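Esterase/lipase (Uncultured bacterium, PDB 3K6K) probably hydrolyses carboxylic ester bonds as an alpha/beta-hydrolase of the hormone-sensitive lipase type. Local coordinates at residues A[20-23]-A[24-27]; A[125-128]-A[129-133]; A[221-224]-A[225-229]. One frame throughout, in Å; residues are numbered along the deposited sequence.

Two of the three contacts are neighbours and the third stands apart. Interaction 1 lies along helix 18-30, near the N-terminal end of the modelled chain, with its centre about 34 Å from the centres of interactions 2 and 3. Of the three, it is the one placed near the probable Ser-His-Glu triad of S157, H281 and E251, where L25 comes close without touching. Interactions 2 and 3, whose centres are about 12 Å apart, meet through F127: its CD2 packs 3.5 Å from CG of E223, and its CE1 lies 3.9 Å from CB of L229. The loop entering helix 129-145 is thus packed against the loop leaving helix 209-220.

Interaction 1: residues A[20-23]-A[24-27]; sequences DFLQ and LLKI
L22 O accepts the N-H of K26 at 2.8 Å, one of four successive i-to-i+4 bonds that make 20-27 a regular stretch of alpha-helix 18-30. Beside it, F21 O receives L25 N at 2.9 Å in a straighter bond (164° at the hydrogen). The same two residues, one turn apart, also pair through their side chains. L25 reaches back over one face of the F21 ring: CD2 lies 4.2 Å from the ring centroid, 28° off the normal, a CH-pi contact, and 3.7 Å from CZ. F21 turns its ring to this side because CG is anti to the backbone N (chi1 -178°). L24 CD2 also approaches the ring at CD2. Outside the helix, the rings of Y286 and F289 meet F21, and P280 touches L25, tying this helix to the loops near the probable catalytic triad. With an alanine at F21, L25 CD2 would probably lose the face it packs on, and Y286 and F289 would be left beside a gap. On the exposed side, K26 CD passes 4.0 Å from Q23 NE2, while I27 CG1 rests 3.3 Å from Q23 O.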
loop_
_atom_site.group_PDB
_atom_site.type_symbol
_atom_site.label_atom_id
_atom_site.label_comp_id
_atom_site.label_asym_id
_atom_site.label_seq_id
_atom_site.Cartn_x
_atom_site.Cartn_y
_atom_site.Cartn_z
ATOM N N ASP A 20 14.554 -11.793 16.544
ATOM C CA ASP A 20 14.805 -12.973 17.363
ATOM C C ASP A 20 13.763 -14.008 17.016
ATOM O O ASP A 20 14.087 -15.177 16.949
ATOM C CB ASP A 20 14.872 -12.646 18.886
ATOM C CG ASP A 20 16.095 -11.767 19.222
ATOM O OD1 ASP A 20 17.035 -11.751 18.362
ATOM O OD2 ASP A 20 16.137 -11.061 20.283
ATOM N N PHE A 21 12.535 -13.555 16.752
ATOM C CA PHE A 21 11.462 -14.457 16.408
ATOM C C PHE A 21 11.774 -15.051 15.037
ATOM O O PHE A 21 11.538 -16.224 14.822
ATOM C CB PHE A 21 10.097 -13.741 16.392
ATOM C CG PHE A 21 8.906 -14.669 16.071
ATOM C CD1 PHE A 21 8.009 -14.352 15.046
ATOM C CD2 PHE A 21 8.684 -15.831 16.810
ATOM C CE1 PHE A 21 6.923 -15.175 14.761
ATOM C CE2 PHE A 21 7.599 -16.680 16.530
ATOM C CZ PHE A 21 6.716 -16.337 15.486
ATOM N N LEU A 22 12.317 -14.237 14.135
ATOM C CA LEU A 22 12.751 -14.726 12.817
ATOM C C LEU A 22 13.762 -15.864 12.922
ATOM O O LEU A 22 13.711 -16.815 12.128
ATOM C CB LEU A 22 13.338 -13.608 11.935
ATOM C CG LEU A 22 12.262 -12.567 11.587
ATOM C CD1 LEU A 22 12.835 -11.355 10.882
ATOM C CD2 LEU A 22 11.089 -13.221 10.782
ATOM N N GLN A 23 14.685 -15.738 13.882
ATOM C CA GLN A 23 15.705 -16.765 14.112
ATOM C C GLN A 23 15.038 -18.043 14.671
ATOM O O GLN A 23 15.434 -19.147 14.348
ATOM C CB GLN A 23 16.850 -16.250 15.009
ATOM C CG GLN A 23 18.032 -17.243 15.137
ATOM C CD GLN A 23 19.305 -16.823 14.356
ATOM O OE1 GLN A 23 20.443 -17.047 14.843
ATOM N NE2 GLN A 23 19.124 -16.237 13.157
ATOM N N LEU A 24 14.009 -17.891 15.464
ATOM C CA LEU A 24 13.331 -19.028 15.946
ATOM C C LEU A 24 12.629 -19.705 14.778
ATOM O O LEU A 24 12.749 -20.888 14.671
ATOM C CB LEU A 24 12.442 -18.715 17.121
ATOM C CG LEU A 24 11.326 -19.677 17.430
ATOM C CD1 LEU A 24 11.790 -21.034 17.680
ATOM C CD2 LEU A 24 10.448 -19.223 18.537
ATOM N N LEU A 25 12.007 -18.954 13.867
ATOM C CA LEU A 25 11.460 -19.528 12.625
ATOM C C LEU A 25 12.523 -20.162 11.702
ATOM O O LEU A 25 12.293 -21.214 11.096
ATOM C CB LEU A 25 10.621 -18.501 11.867
ATOM C CG LEU A 25 9.468 -17.806 12.630
ATOM C CD1 LEU A 25 8.793 -16.790 11.732
ATOM C CD2 LEU A 25 8.431 -18.742 13.206
ATOM N N LYS A 26 13.680 -19.538 11.582
ATOM C CA LYS A 26 14.758 -20.147 10.792
ATOM C C LYS A 26 15.068 -21.556 11.326
ATOM O O LYS A 26 15.094 -22.518 10.560
ATOM C CB LYS A 26 16.001 -19.262 10.866
ATOM C CG LYS A 26 17.163 -19.681 10.000
ATOM C CD LYS A 26 18.122 -18.512 9.968
ATOM C CE LYS A 26 19.428 -18.841 9.335
ATOM N NZ LYS A 26 19.983 -17.519 8.941
ATOM N N ILE A 27 15.241 -21.689 12.643
ATOM C CA ILE A 27 15.577 -22.981 13.211
ATOM C C ILE A 27 14.533 -24.025 12.928
ATOM O O ILE A 27 14.891 -25.166 12.613
ATOM C CB ILE A 27 15.844 -22.965 14.718
ATOM C CG1 ILE A 27 16.965 -21.962 15.041
ATOM C CG2 ILE A 27 16.226 -24.374 15.149
ATOM C CD1 ILE A 27 16.992 -21.540 16.410
#

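Interaction 2: residues A[125-128]-A[129-133]; sequences NPFP and AAVDD
The chain reverses between P126 and A129 in a type VI beta turn: A129 N donates to P126 O at 2.9 Å in a nearly straight bond (170° at the hydrogen), and the peptide before P128 is cis. P128 then sits at the N-cap of helix 129-145, and its O takes the first helical bond, from D132 N, at 3.0 Å. A water bridges the same entry, donating to N125 O and accepting from A130 N, 2.8 Å from that nitrogen.

The side chains line up on this frame. The cis peptide lays the pyrrolidine of P128 against the ring of F127, with CB 3.8 Å above the ring plane over its centre. V131 CG2 stands at the edge of that ring, near its plane and 4.4 Å from CE1. On another flank, N125 CB meets A129 CB at 3.7 Å. D132 runs alongside P128, pointing the same way. Its CG lies beside the backbone N (chi1 -55°), and this brings OD1 to 3.9 Å from P128 CG. Further out, F127 and V131 pack on Y219 of helix 209-220, A130 and V131 touch L162 of helix 158-172, and D133 makes a salt bridge with R120.

Proline at the cap offers no side-chain acceptor, yet two of the first helical N-H groups are satisfied, that of A129 by a turn carbonyl and that of A130 by water. The carboxylate of D132, within the first turn, would be expected to suit the positive end of the helix dipole.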
loop_
_atom_site.group_PDB
_atom_site.type_symbol
_atom_site.label_atom_id
_atom_site.label_comp_id
_atom_site.label_asym_id
_atom_site.label_seq_id
_atom_site.Cartn_x
_atom_site.Cartn_y
_atom_site.Cartn_z
ATOM N N ASN A 125 -9.473 -32.646 -3.575
ATOM C CA ASN A 125 -10.257 -31.844 -4.457
ATOM C C ASN A 125 -9.460 -30.655 -5.009
ATOM O O ASN A 125 -9.286 -29.666 -4.297
ATOM C CB ASN A 125 -11.480 -31.371 -3.697
ATOM C CG ASN A 125 -12.134 -32.484 -2.857
ATOM O OD1 ASN A 125 -11.726 -32.746 -1.713
ATOM N ND2 ASN A 125 -13.172 -33.095 -3.400
ATOM N N PRO A 126 -8.977 -30.732 -6.269
ATOM C CA PRO A 126 -8.209 -29.662 -6.928
ATOM C C PRO A 126 -9.044 -28.451 -7.421
ATOM O O PRO A 126 -10.272 -28.430 -7.294
ATOM C CB PRO A 126 -7.594 -30.365 -8.152
ATOM C CG PRO A 126 -7.960 -31.823 -8.012
ATOM C CD PRO A 126 -9.189 -31.861 -7.181
ATOM N N PHE A 127 -8.368 -27.430 -7.964
ATOM C CA PHE A 127 -9.085 -26.331 -8.599
ATOM C C PHE A 127 -10.118 -26.921 -9.568
ATOM O O PHE A 127 -9.744 -27.761 -10.395
ATOM C CB PHE A 127 -8.137 -25.423 -9.379
ATOM C CG PHE A 127 -8.858 -24.410 -10.214
ATOM C CD1 PHE A 127 -9.383 -23.261 -9.634
ATOM C CD2 PHE A 127 -9.053 -24.622 -11.563
ATOM C CE1 PHE A 127 -10.082 -22.333 -10.403
ATOM C CE2 PHE A 127 -9.740 -23.714 -12.320
ATOM C CZ PHE A 127 -10.251 -22.568 -11.751
ATOM N N PRO A 128 -11.380 -26.433 -9.543
ATOM C CA PRO A 128 -11.966 -25.259 -8.825
ATOM C C PRO A 128 -12.710 -25.477 -7.500
ATOM O O PRO A 128 -13.527 -24.605 -7.105
ATOM C CB PRO A 128 -13.023 -24.758 -9.805
ATOM C CG PRO A 128 -13.546 -26.095 -10.446
ATOM C CD PRO A 128 -12.257 -26.897 -10.638
ATOM N N ALA A 129 -12.446 -26.593 -6.827
ATOM C CA ALA A 129 -13.313 -26.959 -5.712
ATOM C C ALA A 129 -13.469 -25.862 -4.634
ATOM O O ALA A 129 -14.600 -25.448 -4.308
ATOM C CB ALA A 129 -12.883 -28.291 -5.097
ATOM N N ALA A 130 -12.341 -25.409 -4.091
ATOM C CA ALA A 130 -12.325 -24.388 -3.013
ATOM C C ALA A 130 -13.012 -23.080 -3.426
ATOM O O ALA A 130 -13.757 -22.471 -2.622
ATOM C CB ALA A 130 -10.855 -24.114 -2.557
ATOM N N VAL A 131 -12.778 -22.653 -4.667
ATOM C CA VAL A 131 -13.543 -21.549 -5.171
ATOM C C VAL A 131 -15.051 -21.773 -5.121
ATOM O O VAL A 131 -15.788 -20.896 -4.591
ATOM C CB VAL A 131 -13.146 -21.167 -6.561
ATOM C CG1 VAL A 131 -13.959 -20.008 -6.992
ATOM C CG2 VAL A 131 -11.696 -20.815 -6.612
ATOM N N ASP A 132 -15.553 -22.921 -5.625
ATOM C CA ASP A 132 -17.027 -23.020 -5.696
ATOM C C ASP A 132 -17.632 -23.028 -4.308
ATOM O O ASP A 132 -18.711 -22.484 -4.095
ATOM C CB ASP A 132 -17.524 -24.228 -6.461
ATOM C CG ASP A 132 -16.970 -24.312 -7.857
ATOM O OD1 ASP A 132 -16.777 -25.469 -8.276
ATOM O OD2 ASP A 132 -16.733 -23.254 -8.519
ATOM N N ASP A 133 -16.890 -23.612 -3.366
ATOM C CA ASP A 133 -17.247 -23.666 -1.979
ATOM C C ASP A 133 -17.368 -22.233 -1.370
ATOM O O ASP A 133 -18.397 -21.859 -0.697
ATOM C CB ASP A 133 -16.123 -24.454 -1.282
ATOM C CG ASP A 133 -16.299 -25.999 -1.347
ATOM O OD1 ASP A 133 -17.268 -26.499 -1.982
ATOM O OD2 ASP A 133 -15.455 -26.723 -0.721
HETATM O O HOH W 1 -9.977 -26.991 -4.027
#

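Interaction 3: residues A[221-224]-A[225-229]; sequences GGED and RKNPL
D224 O receives N227 N at 3.1 Å and so closes a type I beta turn from D224 to N227. The donor approaches well above the carbonyl plane, 64° out of it, although the bond is fairly straight at the hydrogen (163°). A second, weak bond supports the turn from the side chain: K226 N points to D224 OD1 over 3.4 Å, in the manner of an Asx turn. The carboxylate is put over the turn by its first torsion, with CG anti to the backbone N and beside the carbonyl carbon (chi1 175°). OD2, the other oxygen, lies 3.8 Å from K226 CB, and N227 CB rests 3.3 Å from D224 O.

Further out, R225 anchors the loop. Its guanidinium hydrogen-bonds to L190 O and S216 OG, while its own O accepts from S231 OG. E223 packs on I230.

K226 NZ stays 6.4 Å from D224 OD1; a sulfate ion, probably from the crystallisation liquor, lies about 5 Å from the lysine side chain. The D224 carboxylate therefore probably acts here mainly as an acceptor for backbone N-H, while R225, through its salt bridge with E217, gives the loop a charged tie to helix 209-220.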
loop_
_atom_site.group_PDB
_atom_site.type_symbol
_atom_site.label_atom_id
_atom_site.label_comp_id
_atom_site.label_asym_id
_atom_site.label_seq_id
_atom_site.Cartn_x
_atom_site.Cartn_y
_atom_site.Cartn_z
ATOM N N GLY A 221 -2.835 -28.535 -11.113
ATOM C CA GLY A 221 -2.857 -29.880 -11.712
ATOM C C GLY A 221 -3.427 -30.169 -13.093
ATOM O O GLY A 221 -4.423 -30.864 -13.226
ATOM N N GLY A 222 -2.806 -29.623 -14.118
ATOM C CA GLY A 222 -3.374 -29.797 -15.445
ATOM C C GLY A 222 -3.887 -28.428 -15.856
ATOM O O GLY A 222 -3.594 -27.997 -16.972
ATOM N N GLU A 223 -4.636 -27.741 -14.983
ATOM C CA GLU A 223 -5.018 -26.319 -15.232
ATOM C C GLU A 223 -3.874 -25.331 -15.568
ATOM O O GLU A 223 -2.686 -25.651 -15.426
ATOM C CB GLU A 223 -5.891 -25.759 -14.097
ATOM C CG GLU A 223 -7.320 -26.297 -14.061
ATOM C CD GLU A 223 -8.106 -26.011 -15.336
ATOM O OE1 GLU A 223 -9.209 -26.589 -15.487
ATOM O OE2 GLU A 223 -7.636 -25.222 -16.185
ATOM N N ASP A 224 -4.225 -24.138 -16.045
ATOM C CA ASP A 224 -3.192 -23.150 -16.349
ATOM C C ASP A 224 -2.907 -22.272 -15.117
ATOM O O ASP A 224 -3.841 -21.845 -14.405
ATOM C CB ASP A 224 -3.556 -22.293 -17.568
ATOM C CG ASP A 224 -2.530 -21.161 -17.832
ATOM O OD1 ASP A 224 -1.299 -21.297 -17.549
ATOM O OD2 ASP A 224 -2.956 -20.101 -18.337
ATOM N N ARG A 225 -1.623 -21.992 -14.881
ATOM C CA ARG A 225 -1.228 -21.312 -13.662
ATOM C C ARG A 225 -1.664 -19.868 -13.679
ATOM O O ARG A 225 -1.608 -19.231 -12.650
ATOM C CB ARG A 225 0.270 -21.402 -13.404
ATOM C CG ARG A 225 0.638 -22.496 -12.433
ATOM C CD ARG A 225 2.108 -22.874 -12.559
ATOM N NE ARG A 225 2.378 -24.147 -11.871
ATOM C CZ ARG A 225 2.530 -24.306 -10.545
ATOM N NH1 ARG A 225 2.435 -23.274 -9.676
ATOM N NH2 ARG A 225 2.759 -25.531 -10.076
ATOM N N LYS A 226 -2.092 -19.365 -14.843
ATOM C CA LYS A 226 -2.522 -17.968 -15.000
ATOM C C LYS A 226 -4.027 -17.846 -15.258
ATOM O O LYS A 226 -4.535 -16.804 -15.663
ATOM C CB LYS A 226 -1.733 -17.299 -16.101
ATOM C CG LYS A 226 -0.287 -17.515 -16.009
ATOM C CD LYS A 226 0.351 -16.492 -16.891
ATOM C CE LYS A 226 1.544 -17.051 -17.660
ATOM N NZ LYS A 226 2.125 -15.908 -18.443
ATOM N N ASN A 227 -4.740 -18.931 -15.017
ATOM C CA ASN A 227 -6.148 -18.821 -14.863
ATOM C C ASN A 227 -6.438 -17.682 -13.898
ATOM O O ASN A 227 -5.951 -17.700 -12.779
ATOM C CB ASN A 227 -6.678 -20.106 -14.282
ATOM C CG ASN A 227 -8.159 -20.249 -14.424
ATOM O OD1 ASN A 227 -8.640 -21.274 -14.927
ATOM N ND2 ASN A 227 -8.913 -19.263 -13.953
ATOM N N PRO A 228 -7.269 -16.712 -14.315
ATOM C CA PRO A 228 -7.604 -15.609 -13.421
ATOM C C PRO A 228 -8.101 -16.091 -12.073
ATOM O O PRO A 228 -7.771 -15.488 -11.093
ATOM C CB PRO A 228 -8.716 -14.879 -14.175
ATOM C CG PRO A 228 -8.346 -15.091 -15.566
ATOM C CD PRO A 228 -7.839 -16.505 -15.657
ATOM N N LEU A 229 -8.842 -17.194 -12.019
ATOM C CA LEU A 229 -9.440 -17.689 -10.752
ATOM C C LEU A 229 -8.475 -18.494 -9.875
ATOM O O LEU A 229 -8.781 -18.814 -8.714
ATOM C CB LEU A 229 -10.685 -18.541 -11.045
ATOM C CG LEU A 229 -12.034 -17.833 -11.068
ATOM C CD1 LEU A 229 -11.939 -16.490 -11.747
ATOM C CD2 LEU A 229 -12.992 -18.721 -11.800
HETATM O O HOH W 2 0.051 -23.662 -15.715
#